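PDB 3LJS: fructokinase from Xylella fastidiosa Temecula1, which probably phosphorylates fructose with ATP as phosphate donor, as a sugar kinase of the PfkB family. Local coordinates for residues G51-M63 with A113-S126. Sequence-based numbering, arbitrary orientation.
Sequences GAVQFVGMLGSDM and ADLLFRVEHFQDAS
The methyl CE of selenomethionine Met58 sits over one face of the His121 imidazole: it lies 3.8 Å from the ring centroid and 23° off the normal, a CH-pi contact, and is nearest NE2. Glu120 CG covers the opposite face. The Phe117 ring meets the backbone corner at Gly57, its CD1 3.5 Å from Gly57 C, with Met58 N near its plane at the edge; His121 CB rests on one face, toward the rim. Phe117 in turn sets CE2 over the centre of the Phe122 ring, and Val56 CG1 reaches both phenyl groups, 3.6 Å from Phe117 CZ and 4.0 Å from Phe122 CE1.

Met58 carries the largest share of the buried surface. With CG anti to the backbone N (chi1 -175°), its chain runs past Ala113 O, then bends at chi3, which turns CE onto the imidazole while SE stays against Leu116 CB. On the backbone side, a water bridges Met58 N and Asp114 O, and Ala113 CB packs 3.4 Å from Gly60 N. At the far end the polar link is weak: Gln54 NE2 donates to Ser126 OG over 3.2 Å at a bent 126°. Asp114 directs its carboxylate elsewhere, into a salt bridge with Arg109.

Phe10 of strand 6-10 meets Phe117 edge-to-face, and helix 143-158 also touches Phe117. The contact thus packs the loop leading into helix 124-129 against strand 53-60 where it bends at Gly57 near one side of the large, mainly parallel sheet, in the alpha/beta fold of ribokinase-like PfkB sugar kinases.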
loop_
_atom_site.group_PDB
_atom_site.type_symbol
_atom_site.label_atom_id
_atom_site.label_comp_id
_atom_site.label_asym_id
_atom_site.label_seq_id
_atom_site.Cartn_x
_atom_site.Cartn_y
_atom_site.Cartn_z
ATOM N N GLY B 51 5.619 31.074 -8.784
ATOM C CA GLY B 51 5.097 31.671 -7.566
ATOM C C GLY B 51 5.744 31.128 -6.305
ATOM O O GLY B 51 6.278 30.018 -6.306
ATOM N N ALA B 52 5.711 31.909 -5.230
ATOM C CA ALA B 52 6.278 31.472 -3.956
ATOM C C ALA B 52 5.243 30.531 -3.347
ATOM O O ALA B 52 4.113 30.938 -3.086
ATOM C CB ALA B 52 6.512 32.676 -3.036
ATOM N N VAL B 53 5.619 29.279 -3.125
ATOM C CA VAL B 53 4.672 28.317 -2.583
ATOM C C VAL B 53 5.332 27.317 -1.650
ATOM O O VAL B 53 6.479 26.909 -1.846
ATOM C CB VAL B 53 3.951 27.550 -3.721
ATOM C CG1 VAL B 53 4.968 26.791 -4.567
ATOM C CG2 VAL B 53 2.922 26.589 -3.140
ATOM N N GLN B 54 4.586 26.932 -0.625
ATOM C CA GLN B 54 5.064 25.986 0.358
ATOM C C GLN B 54 4.012 24.898 0.532
ATOM O O GLN B 54 2.811 25.169 0.451
ATOM C CB GLN B 54 5.297 26.730 1.679
ATOM C CG GLN B 54 5.647 25.869 2.867
ATOM C CD GLN B 54 5.858 26.691 4.131
ATOM O OE1 GLN B 54 5.450 27.850 4.204
ATOM N NE2 GLN B 54 6.482 26.089 5.134
ATOM N N PHE B 55 4.455 23.659 0.719
ATOM C CA PHE B 55 3.516 22.573 0.966
ATOM C C PHE B 55 3.651 22.232 2.439
ATOM O O PHE B 55 4.754 21.959 2.919
ATOM C CB PHE B 55 3.831 21.325 0.147
ATOM C CG PHE B 55 2.926 20.162 0.467
ATOM C CD1 PHE B 55 1.640 20.091 -0.065
ATOM C CD2 PHE B 55 3.335 19.175 1.356
ATOM C CE1 PHE B 55 0.771 19.052 0.287
ATOM C CE2 PHE B 55 2.474 18.131 1.717
ATOM C CZ PHE B 55 1.189 18.072 1.179
ATOM N N VAL B 56 2.530 22.255 3.152
ATOM C CA VAL B 56 2.518 21.946 4.575
ATOM C C VAL B 56 1.732 20.659 4.798
ATOM O O VAL B 56 0.560 20.553 4.435
ATOM C CB VAL B 56 1.886 23.099 5.388
ATOM C CG1 VAL B 56 1.744 22.702 6.860
ATOM C CG2 VAL B 56 2.767 24.343 5.269
ATOM N N GLY B 57 2.398 19.674 5.381
ATOM C CA GLY B 57 1.764 18.398 5.628
ATOM C C GLY B 57 2.788 17.403 6.129
ATOM O O GLY B 57 3.974 17.728 6.266
HETATM N N MSE B 58 2.335 16.182 6.386
HETATM C CA MSE B 58 3.216 15.151 6.899
HETATM C C MSE B 58 3.478 14.061 5.873
HETATM O O MSE B 58 2.553 13.563 5.236
HETATM C CB MSE B 58 2.604 14.550 8.168
HETATM C CG MSE B 58 3.486 13.540 8.876
HETATM SE SE MSE B 58 2.801 13.169 10.651
HETATM C CE MSE B 58 3.937 14.384 11.646
ATOM N N LEU B 59 4.751 13.711 5.715
ATOM C CA LEU B 59 5.178 12.664 4.794
ATOM C C LEU B 59 5.763 11.521 5.621
ATOM O O LEU B 59 6.353 11.753 6.677
ATOM C CB LEU B 59 6.260 13.186 3.844
ATOM C CG LEU B 59 5.948 14.422 3.001
ATOM C CD1 LEU B 59 7.098 14.693 2.037
ATOM C CD2 LEU B 59 4.661 14.205 2.240
ATOM N N GLY B 60 5.607 10.292 5.146
ATOM C CA GLY B 60 6.151 9.166 5.882
ATOM C C GLY B 60 7.666 9.135 5.785
ATOM O O GLY B 60 8.256 9.782 4.912
ATOM N N SER B 61 8.302 8.411 6.703
ATOM C CA SER B 61 9.754 8.263 6.699
ATOM C C SER B 61 10.035 6.955 5.982
ATOM O O SER B 61 10.594 6.018 6.557
ATOM C CB SER B 61 10.308 8.191 8.122
ATOM O OG SER B 61 10.100 9.413 8.804
ATOM N N ASP B 62 9.605 6.894 4.731
ATOM C CA ASP B 62 9.790 5.717 3.900
ATOM C C ASP B 62 10.240 6.167 2.520
ATOM O O ASP B 62 10.364 7.367 2.262
ATOM C CB ASP B 62 8.486 4.915 3.804
ATOM C CG ASP B 62 7.276 5.787 3.487
ATOM O OD1 ASP B 62 7.316 6.540 2.496
ATOM O OD2 ASP B 62 6.276 5.714 4.231
HETATM N N MSE B 63 10.483 5.201 1.640
HETATM C CA MSE B 63 10.941 5.480 0.284
HETATM C C MSE B 63 10.013 6.417 -0.480
HETATM O O MSE B 63 10.471 7.284 -1.224
HETATM C CB MSE B 63 11.102 4.167 -0.498
HETATM C CG MSE B 63 9.822 3.335 -0.607
HETATM SE SE MSE B 63 10.033 1.681 -1.629
HETATM C CE MSE B 63 10.768 0.560 -0.226
ATOM N N ALA B 113 0.513 8.427 6.741
ATOM C CA ALA B 113 1.314 9.497 7.309
ATOM C C ALA B 113 0.656 10.875 7.301
ATOM O O ALA B 113 0.681 11.581 8.313
ATOM C CB ALA B 113 2.657 9.565 6.592
ATOM N N ASP B 114 0.063 11.260 6.172
ATOM C CA ASP B 114 -0.545 12.589 6.066
ATOM C C ASP B 114 -1.668 12.845 7.071
ATOM O O ASP B 114 -1.950 13.996 7.417
ATOM C CB ASP B 114 -1.051 12.846 4.635
ATOM C CG ASP B 114 -2.351 12.130 4.330
ATOM O OD1 ASP B 114 -2.319 10.948 3.914
ATOM O OD2 ASP B 114 -3.417 12.754 4.510
ATOM N N LEU B 115 -2.298 11.773 7.544
ATOM C CA LEU B 115 -3.389 11.881 8.516
ATOM C C LEU B 115 -2.909 12.209 9.932
ATOM O O LEU B 115 -3.714 12.550 10.798
ATOM C CB LEU B 115 -4.169 10.564 8.582
ATOM C CG LEU B 115 -5.424 10.291 7.746
ATOM C CD1 LEU B 115 -5.837 11.502 6.950
ATOM C CD2 LEU B 115 -5.161 9.102 6.853
ATOM N N LEU B 116 -1.605 12.110 10.165
ATOM C CA LEU B 116 -1.052 12.346 11.496
ATOM C C LEU B 116 -0.535 13.753 11.774
ATOM O O LEU B 116 0.031 14.013 12.837
ATOM C CB LEU B 116 0.050 11.318 11.775
ATOM C CG LEU B 116 -0.327 9.988 12.450
ATOM C CD1 LEU B 116 -1.788 9.652 12.266
ATOM C CD2 LEU B 116 0.563 8.890 11.892
ATOM N N PHE B 117 -0.721 14.663 10.824
ATOM C CA PHE B 117 -0.286 16.042 11.024
ATOM C C PHE B 117 -1.178 16.618 12.128
ATOM O O PHE B 117 -2.392 16.442 12.101
ATOM C CB PHE B 117 -0.477 16.851 9.735
ATOM C CG PHE B 117 0.162 18.214 9.768
ATOM C CD1 PHE B 117 1.375 18.444 9.122
ATOM C CD2 PHE B 117 -0.448 19.272 10.441
ATOM C CE1 PHE B 117 1.972 19.710 9.141
ATOM C CE2 PHE B 117 0.140 20.541 10.468
ATOM C CZ PHE B 117 1.353 20.759 9.815
ATOM N N ARG B 118 -0.581 17.290 13.104
ATOM C CA ARG B 118 -1.357 17.878 14.193
ATOM C C ARG B 118 -1.068 19.370 14.289
ATOM O O ARG B 118 -0.075 19.848 13.740
ATOM C CB ARG B 118 -1.042 17.174 15.524
ATOM C CG ARG B 118 -1.567 15.730 15.594
ATOM C CD ARG B 118 -3.097 15.678 15.486
ATOM N NE ARG B 118 -3.612 14.309 15.404
ATOM C CZ ARG B 118 -3.925 13.676 14.274
ATOM N NH1 ARG B 118 -3.792 14.280 13.093
ATOM N NH2 ARG B 118 -4.356 12.421 14.323
ATOM N N VAL B 119 -1.936 20.102 14.981
ATOM C CA VAL B 119 -1.777 21.547 15.105
ATOM C C VAL B 119 -0.381 21.971 15.547
ATOM O O VAL B 119 0.126 23.004 15.109
ATOM C CB VAL B 119 -2.832 22.140 16.065
ATOM C CG1 VAL B 119 -2.577 23.626 16.270
ATOM C CG2 VAL B 119 -4.225 21.930 15.478
ATOM N N GLU B 120 0.243 21.164 16.402
ATOM C CA GLU B 120 1.588 21.453 16.896
ATOM C C GLU B 120 2.623 21.469 15.766
ATOM O O GLU B 120 3.718 22.011 15.929
ATOM C CB GLU B 120 1.996 20.400 17.929
ATOM C CG GLU B 120 2.202 19.018 17.320
ATOM C CD GLU B 120 2.158 17.900 18.344
ATOM O OE1 GLU B 120 1.106 17.734 18.996
ATOM O OE2 GLU B 120 3.171 17.183 18.489
ATOM N N HIS B 121 2.285 20.874 14.623
ATOM C CA HIS B 121 3.220 20.819 13.497
ATOM C C HIS B 121 3.239 22.076 12.633
ATOM O O HIS B 121 4.124 22.239 11.791
ATOM C CB HIS B 121 2.934 19.591 12.621
ATOM C CG HIS B 121 3.104 18.287 13.338
ATOM N ND1 HIS B 121 4.294 17.906 13.921
ATOM C CD2 HIS B 121 2.223 17.291 13.599
ATOM C CE1 HIS B 121 4.137 16.736 14.516
ATOM N NE2 HIS B 121 2.890 16.342 14.335
ATOM N N PHE B 122 2.263 22.960 12.829
ATOM C CA PHE B 122 2.219 24.210 12.069
ATOM C C PHE B 122 3.351 25.103 12.557
ATOM O O PHE B 122 3.751 25.023 13.717
ATOM C CB PHE B 122 0.896 24.950 12.286
ATOM C CG PHE B 122 -0.247 24.413 11.479
ATOM C CD1 PHE B 122 -0.133 24.268 10.102
ATOM C CD2 PHE B 122 -1.454 24.101 12.089
ATOM C CE1 PHE B 122 -1.208 23.824 9.343
ATOM C CE2 PHE B 122 -2.536 23.656 11.339
ATOM C CZ PHE B 122 -2.409 23.519 9.962
ATOM N N GLN B 123 3.859 25.952 11.671
ATOM C CA GLN B 123 4.938 26.871 12.015
ATOM C C GLN B 123 4.475 28.309 11.797
ATOM O O GLN B 123 3.944 28.650 10.737
ATOM C CB GLN B 123 6.156 26.578 11.150
ATOM C CG GLN B 123 6.789 25.238 11.430
ATOM C CD GLN B 123 7.734 24.818 10.331
ATOM O OE1 GLN B 123 8.528 25.622 9.844
ATOM N NE2 GLN B 123 7.659 23.553 9.937
ATOM N N ASP B 124 4.676 29.155 12.801
ATOM C CA ASP B 124 4.252 30.544 12.704
ATOM C C ASP B 124 4.813 31.269 11.484
ATOM O O ASP B 124 4.135 32.108 10.902
ATOM C CB ASP B 124 4.615 31.295 13.989
ATOM C CG ASP B 124 3.771 30.852 15.177
ATOM O OD1 ASP B 124 2.951 29.923 15.007
ATOM O OD2 ASP B 124 3.923 31.427 16.279
ATOM N N ALA B 125 6.037 30.935 11.090
ATOM C CA ALA B 125 6.660 31.571 9.930
ATOM C C ALA B 125 5.872 31.310 8.639
ATOM O O ALA B 125 5.854 32.150 7.736
ATOM C CB ALA B 125 8.096 31.085 9.775
ATOM N N SER B 126 5.232 30.144 8.553
ATOM C CA SER B 126 4.431 29.779 7.381
ATOM C C SER B 126 3.258 30.739 7.210
ATOM O O SER B 126 3.017 31.256 6.120
ATOM C CB SER B 126 3.876 28.355 7.528
ATOM O OG SER B 126 4.913 27.394 7.546
HETATM O O HOH W 1 -0.494 16.010 6.227
#